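Local coordinates for phosphoenolpyruvate-protein phosphotransferase (Coxiella burnetii, PDB 3TRC) that transfers the phosphoryl group of phosphoenolpyruvate to a protein, probably to a histidine, and is represented here by its GAF domain, at the interface of chains A and B. Coordinates in Å, arbitrary orientation; residue numbers count along the deposited sequence, not the author numbering. Chains: chain A/B, Phosphoenolpyruvate-protein phosphotransferase.

Contact 1: the interface of chains A and B. Residues chain A 10, 146-147, 149-150, 153; chain B 7, 10-11, 14-15.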
ATOM      1  N   LEU A  10      -2.908   5.480  -5.596  1.00 20.47           N
ATOM      2  CA  LEU A  10      -2.556   4.463  -4.618  1.00 24.86           C
ATOM      3  C   LEU A  10      -2.947   4.952  -3.236  1.00 26.54           C
ATOM      4  O   LEU A  10      -3.496   4.209  -2.427  1.00 25.24           O
ATOM      5  CB  LEU A  10      -1.055   4.188  -4.651  1.00 25.97           C
ATOM      6  CG  LEU A  10      -0.582   2.855  -5.210  1.00 29.93           C
ATOM      7  CD1 LEU A  10       0.871   2.630  -4.817  1.00 31.66           C
ATOM      8  CD2 LEU A  10      -1.465   1.716  -4.700  1.00 27.29           C
ATOM      9  N   ALA A 146       3.671  -0.953 -12.087  1.00 14.43           N
ATOM     10  CA  ALA A 146       4.157  -0.789 -10.717  1.00 16.15           C
ATOM     11  C   ALA A 146       3.005  -0.507  -9.751  1.00 16.78           C
ATOM     12  O   ALA A 146       2.947  -1.051  -8.645  1.00 17.55           O
ATOM     13  CB  ALA A 146       5.199   0.322 -10.656  1.00 15.57           C
ATOM     14  N   PHE A 147       2.086   0.346 -10.177  1.00 13.67           N
ATOM     15  CA  PHE A 147       0.892   0.643  -9.405  1.00 16.50           C
ATOM     16  C   PHE A 147       0.079  -0.619  -9.135  1.00 16.16           C
ATOM     17  O   PHE A 147      -0.287  -0.910  -7.996  1.00 18.44           O
ATOM     18  CB  PHE A 147       0.035   1.653 -10.159  1.00 15.81           C
ATOM     19  CG  PHE A 147      -1.334   1.821  -9.594  1.00 22.13           C
ATOM     20  CD1 PHE A 147      -1.545   2.607  -8.478  1.00 24.87           C
ATOM     21  CD2 PHE A 147      -2.415   1.191 -10.180  1.00 24.31           C
ATOM     22  CE1 PHE A 147      -2.808   2.759  -7.957  1.00 30.49           C
ATOM     23  CE2 PHE A 147      -3.674   1.342  -9.662  1.00 29.07           C
ATOM     24  CZ  PHE A 147      -3.875   2.125  -8.553  1.00 30.68           C
ATOM     25  N   VAL A 149       0.974  -3.802  -9.395  1.00 15.63           N
ATOM     26  CA  VAL A 149       1.727  -4.791  -8.633  1.00 16.67           C
ATOM     27  C   VAL A 149       1.723  -4.431  -7.154  1.00 20.73           C
ATOM     28  O   VAL A 149       1.468  -5.276  -6.297  1.00 20.47           O
ATOM     29  CB  VAL A 149       3.170  -4.932  -9.150  1.00 17.75           C
ATOM     30  CG1 VAL A 149       4.033  -5.689  -8.147  1.00 19.39           C
ATOM     31  CG2 VAL A 149       3.173  -5.625 -10.500  1.00 15.66           C
ATOM     32  N   THR A 150       1.994  -3.164  -6.860  1.00 19.59           N
ATOM     33  CA  THR A 150       1.998  -2.694  -5.483  1.00 18.79           C
ATOM     34  C   THR A 150       0.631  -2.915  -4.855  1.00 17.42           C
ATOM     35  O   THR A 150       0.522  -3.353  -3.702  1.00 22.35           O
ATOM     36  CB  THR A 150       2.398  -1.198  -5.411  1.00 16.68           C
ATOM     37  OG1 THR A 150       3.689  -1.035  -6.004  1.00 22.85           O
ATOM     38  CG2 THR A 150       2.456  -0.732  -3.972  1.00 21.08           C
ATOM     39  N   ILE A 153      -0.146  -6.579  -3.815  1.00 17.25           N
ATOM     40  CA  ILE A 153       0.422  -6.960  -2.526  1.00 19.90           C
ATOM     41  C   ILE A 153      -0.606  -6.718  -1.426  1.00 21.35           C
ATOM     42  O   ILE A 153      -0.772  -7.533  -0.520  1.00 20.56           O
ATOM     43  CB  ILE A 153       1.710  -6.175  -2.233  1.00 19.74           C
ATOM     44  CG1 ILE A 153       2.741  -6.474  -3.324  1.00 23.46           C
ATOM     45  CG2 ILE A 153       2.253  -6.528  -0.857  1.00 20.97           C
ATOM     46  CD1 ILE A 153       3.968  -5.604  -3.282  1.00 27.22           C
TER
ATOM     47  N   LEU B   7       7.125   5.120  -6.348  1.00 20.80           N
ATOM     48  CA  LEU B   7       6.204   4.055  -6.682  1.00 18.47           C
ATOM     49  C   LEU B   7       6.835   2.671  -6.501  1.00 18.83           C
ATOM     50  O   LEU B   7       6.226   1.769  -5.934  1.00 21.32           O
ATOM     51  CB  LEU B   7       5.742   4.249  -8.122  1.00 21.16           C
ATOM     52  CG  LEU B   7       4.459   3.591  -8.583  1.00 21.08           C
ATOM     53  CD1 LEU B   7       3.312   3.834  -7.598  1.00 19.05           C
ATOM     54  CD2 LEU B   7       4.135   4.149  -9.957  1.00 18.96           C
ATOM     55  N   LEU B  10       7.611   1.984  -2.816  1.00 20.47           N
ATOM     56  CA  LEU B  10       6.363   1.578  -2.190  1.00 24.86           C
ATOM     57  C   LEU B  10       6.133   0.103  -2.461  1.00 26.54           C
ATOM     58  O   LEU B  10       5.736  -0.653  -1.579  1.00 25.24           O
ATOM     59  CB  LEU B  10       5.197   2.384  -2.755  1.00 25.97           C
ATOM     60  CG  LEU B  10       4.532   3.414  -1.854  1.00 29.93           C
ATOM     61  CD1 LEU B  10       3.197   3.824  -2.457  1.00 31.66           C
ATOM     62  CD2 LEU B  10       4.342   2.850  -0.445  1.00 27.29           C
ATOM     63  N   ARG B  11       6.386  -0.301  -3.699  1.00 26.32           N
ATOM     64  CA  ARG B  11       6.204  -1.686  -4.094  1.00 29.49           C
ATOM     65  C   ARG B  11       7.040  -2.612  -3.212  1.00 29.98           C
ATOM     66  O   ARG B  11       6.532  -3.590  -2.668  1.00 34.15           O
ATOM     67  CB  ARG B  11       6.587  -1.855  -5.565  1.00 33.19           C
ATOM     68  CG  ARG B  11       6.205  -3.186  -6.180  1.00 37.56           C
ATOM     69  CD  ARG B  11       6.812  -3.301  -7.570  1.00 39.26           C
ATOM     70  NE  ARG B  11       8.268  -3.174  -7.533  1.00 40.48           N
ATOM     71  CZ  ARG B  11       9.014  -2.784  -8.562  1.00 40.92           C
ATOM     72  NH1 ARG B  11       8.442  -2.473  -9.717  1.00 42.14           N
ATOM     73  NH2 ARG B  11      10.333  -2.698  -8.436  1.00 37.09           N
ATOM     74  N   THR B  14       6.019  -2.256   0.727  1.00 24.39           N
ATOM     75  CA  THR B  14       4.694  -2.815   0.986  1.00 27.85           C
ATOM     76  C   THR B  14       4.863  -4.327   1.087  1.00 30.26           C
ATOM     77  O   THR B  14       4.282  -4.979   1.955  1.00 29.90           O
ATOM     78  CB  THR B  14       3.689  -2.454  -0.130  1.00 28.72           C
ATOM     79  OG1 THR B  14       3.622  -1.026  -0.268  1.00 27.41           O
ATOM     80  CG2 THR B  14       2.298  -2.979   0.202  1.00 29.74           C
ATOM     81  N   GLN B  15       5.688  -4.863   0.191  1.00 29.14           N
ATOM     82  CA  GLN B  15       6.071  -6.270   0.193  1.00 33.03           C
ATOM     83  C   GLN B  15       6.715  -6.673   1.514  1.00 30.37           C
ATOM     84  O   GLN B  15       6.310  -7.649   2.146  1.00 29.10           O
ATOM     85  CB  GLN B  15       7.066  -6.530  -0.938  1.00 37.18           C
ATOM     86  CG  GLN B  15       7.485  -7.974  -1.080  1.00 43.12           C
ATOM     87  CD  GLN B  15       6.538  -8.753  -1.963  1.00 49.66           C
ATOM     88  OE1 GLN B  15       5.486  -9.206  -1.514  1.00 52.43           O
ATOM     89  NE2 GLN B  15       6.901  -8.903  -3.232  1.00 50.27           N
TER

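Contact 2: the interface of chains A and B. Residues chain A 10-11, 14-15, 18; chain B 150, 153-154, 157.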
ATOM      1  N   LEU A  10      -2.908   5.480  -5.596  1.00 20.47           N
ATOM      2  CA  LEU A  10      -2.556   4.463  -4.618  1.00 24.86           C
ATOM      3  C   LEU A  10      -2.947   4.952  -3.236  1.00 26.54           C
ATOM      4  O   LEU A  10      -3.496   4.209  -2.427  1.00 25.24           O
ATOM      5  CB  LEU A  10      -1.055   4.188  -4.651  1.00 25.97           C
ATOM      6  CG  LEU A  10      -0.582   2.855  -5.210  1.00 29.93           C
ATOM      7  CD1 LEU A  10       0.871   2.630  -4.817  1.00 31.66           C
ATOM      8  CD2 LEU A  10      -1.465   1.716  -4.700  1.00 27.29           C
ATOM      9  N   ARG A  11      -2.657   6.219  -2.970  1.00 26.32           N
ATOM     10  CA  ARG A  11      -2.973   6.813  -1.683  1.00 29.49           C
ATOM     11  C   ARG A  11      -4.468   6.694  -1.389  1.00 29.98           C
ATOM     12  O   ARG A  11      -4.863   6.239  -0.318  1.00 34.15           O
ATOM     13  CB  ARG A  11      -2.539   8.279  -1.675  1.00 33.19           C
ATOM     14  CG  ARG A  11      -2.572   8.952  -0.317  1.00 37.56           C
ATOM     15  CD  ARG A  11      -2.312  10.442  -0.477  1.00 39.26           C
ATOM     16  NE  ARG A  11      -3.295  11.067  -1.361  1.00 40.48           N
ATOM     17  CZ  ARG A  11      -3.086  12.192  -2.039  1.00 40.92           C
ATOM     18  NH1 ARG A  11      -1.923  12.820  -1.942  1.00 42.14           N
ATOM     19  NH2 ARG A  11      -4.039  12.687  -2.820  1.00 37.09           N
ATOM     20  N   THR A  14      -5.680   2.794  -1.334  1.00 24.39           N
ATOM     21  CA  THR A  14      -5.152   2.089  -0.168  1.00 27.85           C
ATOM     22  C   THR A  14      -6.038   2.462   1.016  1.00 30.26           C
ATOM     23  O   THR A  14      -6.401   1.616   1.835  1.00 29.90           O
ATOM     24  CB  THR A  14      -3.681   2.466   0.116  1.00 28.72           C
ATOM     25  OG1 THR A  14      -2.885   2.195  -1.049  1.00 27.41           O
ATOM     26  CG2 THR A  14      -3.130   1.660   1.284  1.00 29.74           C
ATOM     27  N   GLN A  15      -6.394   3.743   1.071  1.00 29.14           N
ATOM     28  CA  GLN A  15      -7.329   4.274   2.056  1.00 33.03           C
ATOM     29  C   GLN A  15      -8.675   3.562   1.991  1.00 30.37           C
ATOM     30  O   GLN A  15      -9.188   3.081   3.001  1.00 29.10           O
ATOM     31  CB  GLN A  15      -7.548   5.765   1.800  1.00 37.18           C
ATOM     32  CG  GLN A  15      -8.449   6.444   2.804  1.00 43.12           C
ATOM     33  CD  GLN A  15      -7.682   6.937   4.009  1.00 49.66           C
ATOM     34  OE1 GLN A  15      -7.397   6.174   4.931  1.00 52.43           O
ATOM     35  NE2 GLN A  15      -7.332   8.219   4.002  1.00 50.27           N
ATOM     36  N   ASN A  18      -8.559  -0.272   3.012  1.00 27.03           N
ATOM     37  CA  ASN A  18      -8.461  -0.490   4.451  1.00 28.90           C
ATOM     38  C   ASN A  18      -9.730  -0.097   5.203  1.00 24.96           C
ATOM     39  O   ASN A  18      -9.982  -0.590   6.297  1.00 32.81           O
ATOM     40  CB  ASN A  18      -7.225   0.201   5.031  1.00 31.34           C
ATOM     41  CG  ASN A  18      -5.957  -0.590   4.786  1.00 35.16           C
ATOM     42  OD1 ASN A  18      -6.010  -1.767   4.425  1.00 36.41           O
ATOM     43  ND2 ASN A  18      -4.811   0.045   4.989  1.00 35.27           N
TER
ATOM     44  N   THR B 150       0.758   7.530   1.939  1.00 19.59           N
ATOM     45  CA  THR B 150       0.243   6.252   1.474  1.00 18.79           C
ATOM     46  C   THR B 150       0.765   5.130   2.358  1.00 17.42           C
ATOM     47  O   THR B 150       0.020   4.214   2.732  1.00 22.35           O
ATOM     48  CB  THR B 150       0.631   6.006  -0.006  1.00 16.68           C
ATOM     49  OG1 THR B 150       0.117   7.076  -0.803  1.00 22.85           O
ATOM     50  CG2 THR B 150       0.044   4.701  -0.500  1.00 21.08           C
ATOM     51  N   ILE B 153      -0.975   4.800   5.820  1.00 17.25           N
ATOM     52  CA  ILE B 153      -2.240   4.075   5.777  1.00 19.90           C
ATOM     53  C   ILE B 153      -1.990   2.599   6.068  1.00 21.35           C
ATOM     54  O   ILE B 153      -2.741   1.959   6.802  1.00 20.56           O
ATOM     55  CB  ILE B 153      -2.930   4.240   4.414  1.00 19.74           C
ATOM     56  CG1 ILE B 153      -3.214   5.724   4.170  1.00 23.46           C
ATOM     57  CG2 ILE B 153      -4.211   3.421   4.357  1.00 20.97           C
ATOM     58  CD1 ILE B 153      -3.686   6.050   2.779  1.00 27.22           C
ATOM     59  N   HIS B 154      -0.913   2.073   5.497  1.00 19.20           N
ATOM     60  CA  HIS B 154      -0.526   0.684   5.705  1.00 20.99           C
ATOM     61  C   HIS B 154      -0.143   0.481   7.170  1.00 17.63           C
ATOM     62  O   HIS B 154      -0.569  -0.477   7.808  1.00 16.99           O
ATOM     63  CB  HIS B 154       0.651   0.347   4.783  1.00 25.35           C
ATOM     64  CG  HIS B 154       0.849  -1.116   4.537  1.00 28.22           C
ATOM     65  ND1 HIS B 154       0.101  -2.095   5.161  1.00 28.53           N
ATOM     66  CD2 HIS B 154       1.718  -1.769   3.731  1.00 25.21           C
ATOM     67  CE1 HIS B 154       0.502  -3.283   4.749  1.00 24.60           C
ATOM     68  NE2 HIS B 154       1.486  -3.114   3.881  1.00 27.21           N
ATOM     69  N   ALA B 157      -3.107   0.233   9.490  1.00 15.31           N
ATOM     70  CA  ALA B 157      -3.749  -1.074   9.440  1.00 17.81           C
ATOM     71  C   ALA B 157      -2.961  -2.095  10.246  1.00 17.39           C
ATOM     72  O   ALA B 157      -3.535  -2.914  10.957  1.00 18.63           O
ATOM     73  CB  ALA B 157      -3.902  -1.544   7.996  1.00 17.61           C
TER

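Contact 1: the interface of chains A and B
Helix 142-164 of chain A packs against helix 3-19 of chain B, with A:Ile153, A:Thr150, A:Val149 and A:Ala146 facing B:Gln15, B:Thr14, B:Arg11 and B:Leu7, while the two copies of helix 3-19 touch through A:Leu10 and B:Leu10. The chains are GAF domains, and the patch belongs to a two-fold symmetric helix-to-helix interface in which no polar pair bridges the chains here. The two Leu10 side chains reach toward each other tip to tip, A:Leu10 CD1 and B:Leu10 CD1 being 3.5 Å apart. A:Leu10 CD1 also meets B:Leu7 CD1 at 3.9 Å, the two side chains crossing obliquely. B:Leu7 turns its branch point toward the small side chain of A:Ala146, with B:Leu7 CG lying 3.9 Å from A:Ala146 CB. B:Arg11 takes part mainly through the carbons of its stem. Its CG stands anti to the backbone N (chi1 -169°), and the bend at chi3 (58°) turns the guanidinium off the A:Thr150 hydroxyl and past A:Val149. The B:Arg11 stem runs past A:Val149, with B:Arg11 CD 3.7 Å from A:Val149 CG1. It meets A:Thr150 at about a right angle, B:Arg11 CG being 3.3 Å from the hydroxyl A:Thr150 OG1. That hydroxyl is pressed against carbon, but it has a partner within its own helix: A:Thr150 OG1 donates a hydrogen bond of 2.7 Å to the carbonyl O of A:Ala146. The C=O...donor angle is 148°, and the donor is tilted somewhat from the carbonyl plane. Farther along, A:Ile153 sets its CG2 methyl against the methyl of B:Thr14 and its CD1 toward the backbone of B:Arg11 and B:Gln15.

Contact 2: the interface of chains A and B
B:Ile153 slants back along helix 3-19 of chain A, its CD1 meeting the main chain of A:Arg11 and A:Gln15 and its CG2 mainly A:Thr14 and A:Asn18. CG1 sits anti to the carbonyl carbon (chi1 -60°), and this carries the terminal methyl CD1 of B:Ile153 to 3.3 Å from the backbone O of A:Arg11. CD1 of B:Ile153 also lies 3.9 Å from the backbone N of A:Gln15, so this branch rests on the main chain of the partner helix. CG2 of B:Ile153 packs against the CG2 methyl of A:Thr14 at 3.7 Å. A:Thr14 also meets B:Thr150 at about a right angle, A:Thr14 OG1 being 3.9 Å from B:Thr150 CG2. The A:Thr14 hydroxyl is occupied within its own helix: A:Thr14 OG1 donates a 2.5 Å hydrogen bond to the carbonyl O of A:Leu10, approaching from above the carbonyl plane, 39° out of it. This bond is consistent with holding the rotation that puts OG1 beside the backbone N (chi1 -57°) and the methyl toward B:Ile153. A:Asn18 closes the far end. Its amide nitrogen ND2 stands 3.5 Å from CG2 of B:Ile153, and CG of A:Asn18 lies 3.9 Å from CB of B:Ala157. ND2 also faces the carbonyl O of B:Ile153, but no bond is assigned, and the amide mainly covers B:Ile153 CG2 and B:Ala157 CB. The site joins the later turns of helix 3-19, the first helix of the chain, to the middle of helix 142-164, the last one, on the helical face of the GAF domain turned toward the other copy, with the strands lying behind.

Contact 1 and contact 2 lie about 11 Å apart between the centres of their C-alpha atoms and share A:Leu10. Both pair helix 3-19 of one chain with helix 142-164 of the other, with roles exchanged: contact 1 uses mainly the last helix of chain A, contact 2 its first. Contact 2 is largely the symmetry mate of contact 1, since Arg11, Thr14 and Gln15 recur against Thr150 and Ile153. Contact 1 adds Leu7, Ala146 and Val149; contact 2 adds Asn18, His154 and Ala157. Such a largely apolar seam suits a dimer, although the structure alone does not show that the full-length protein pairs this way.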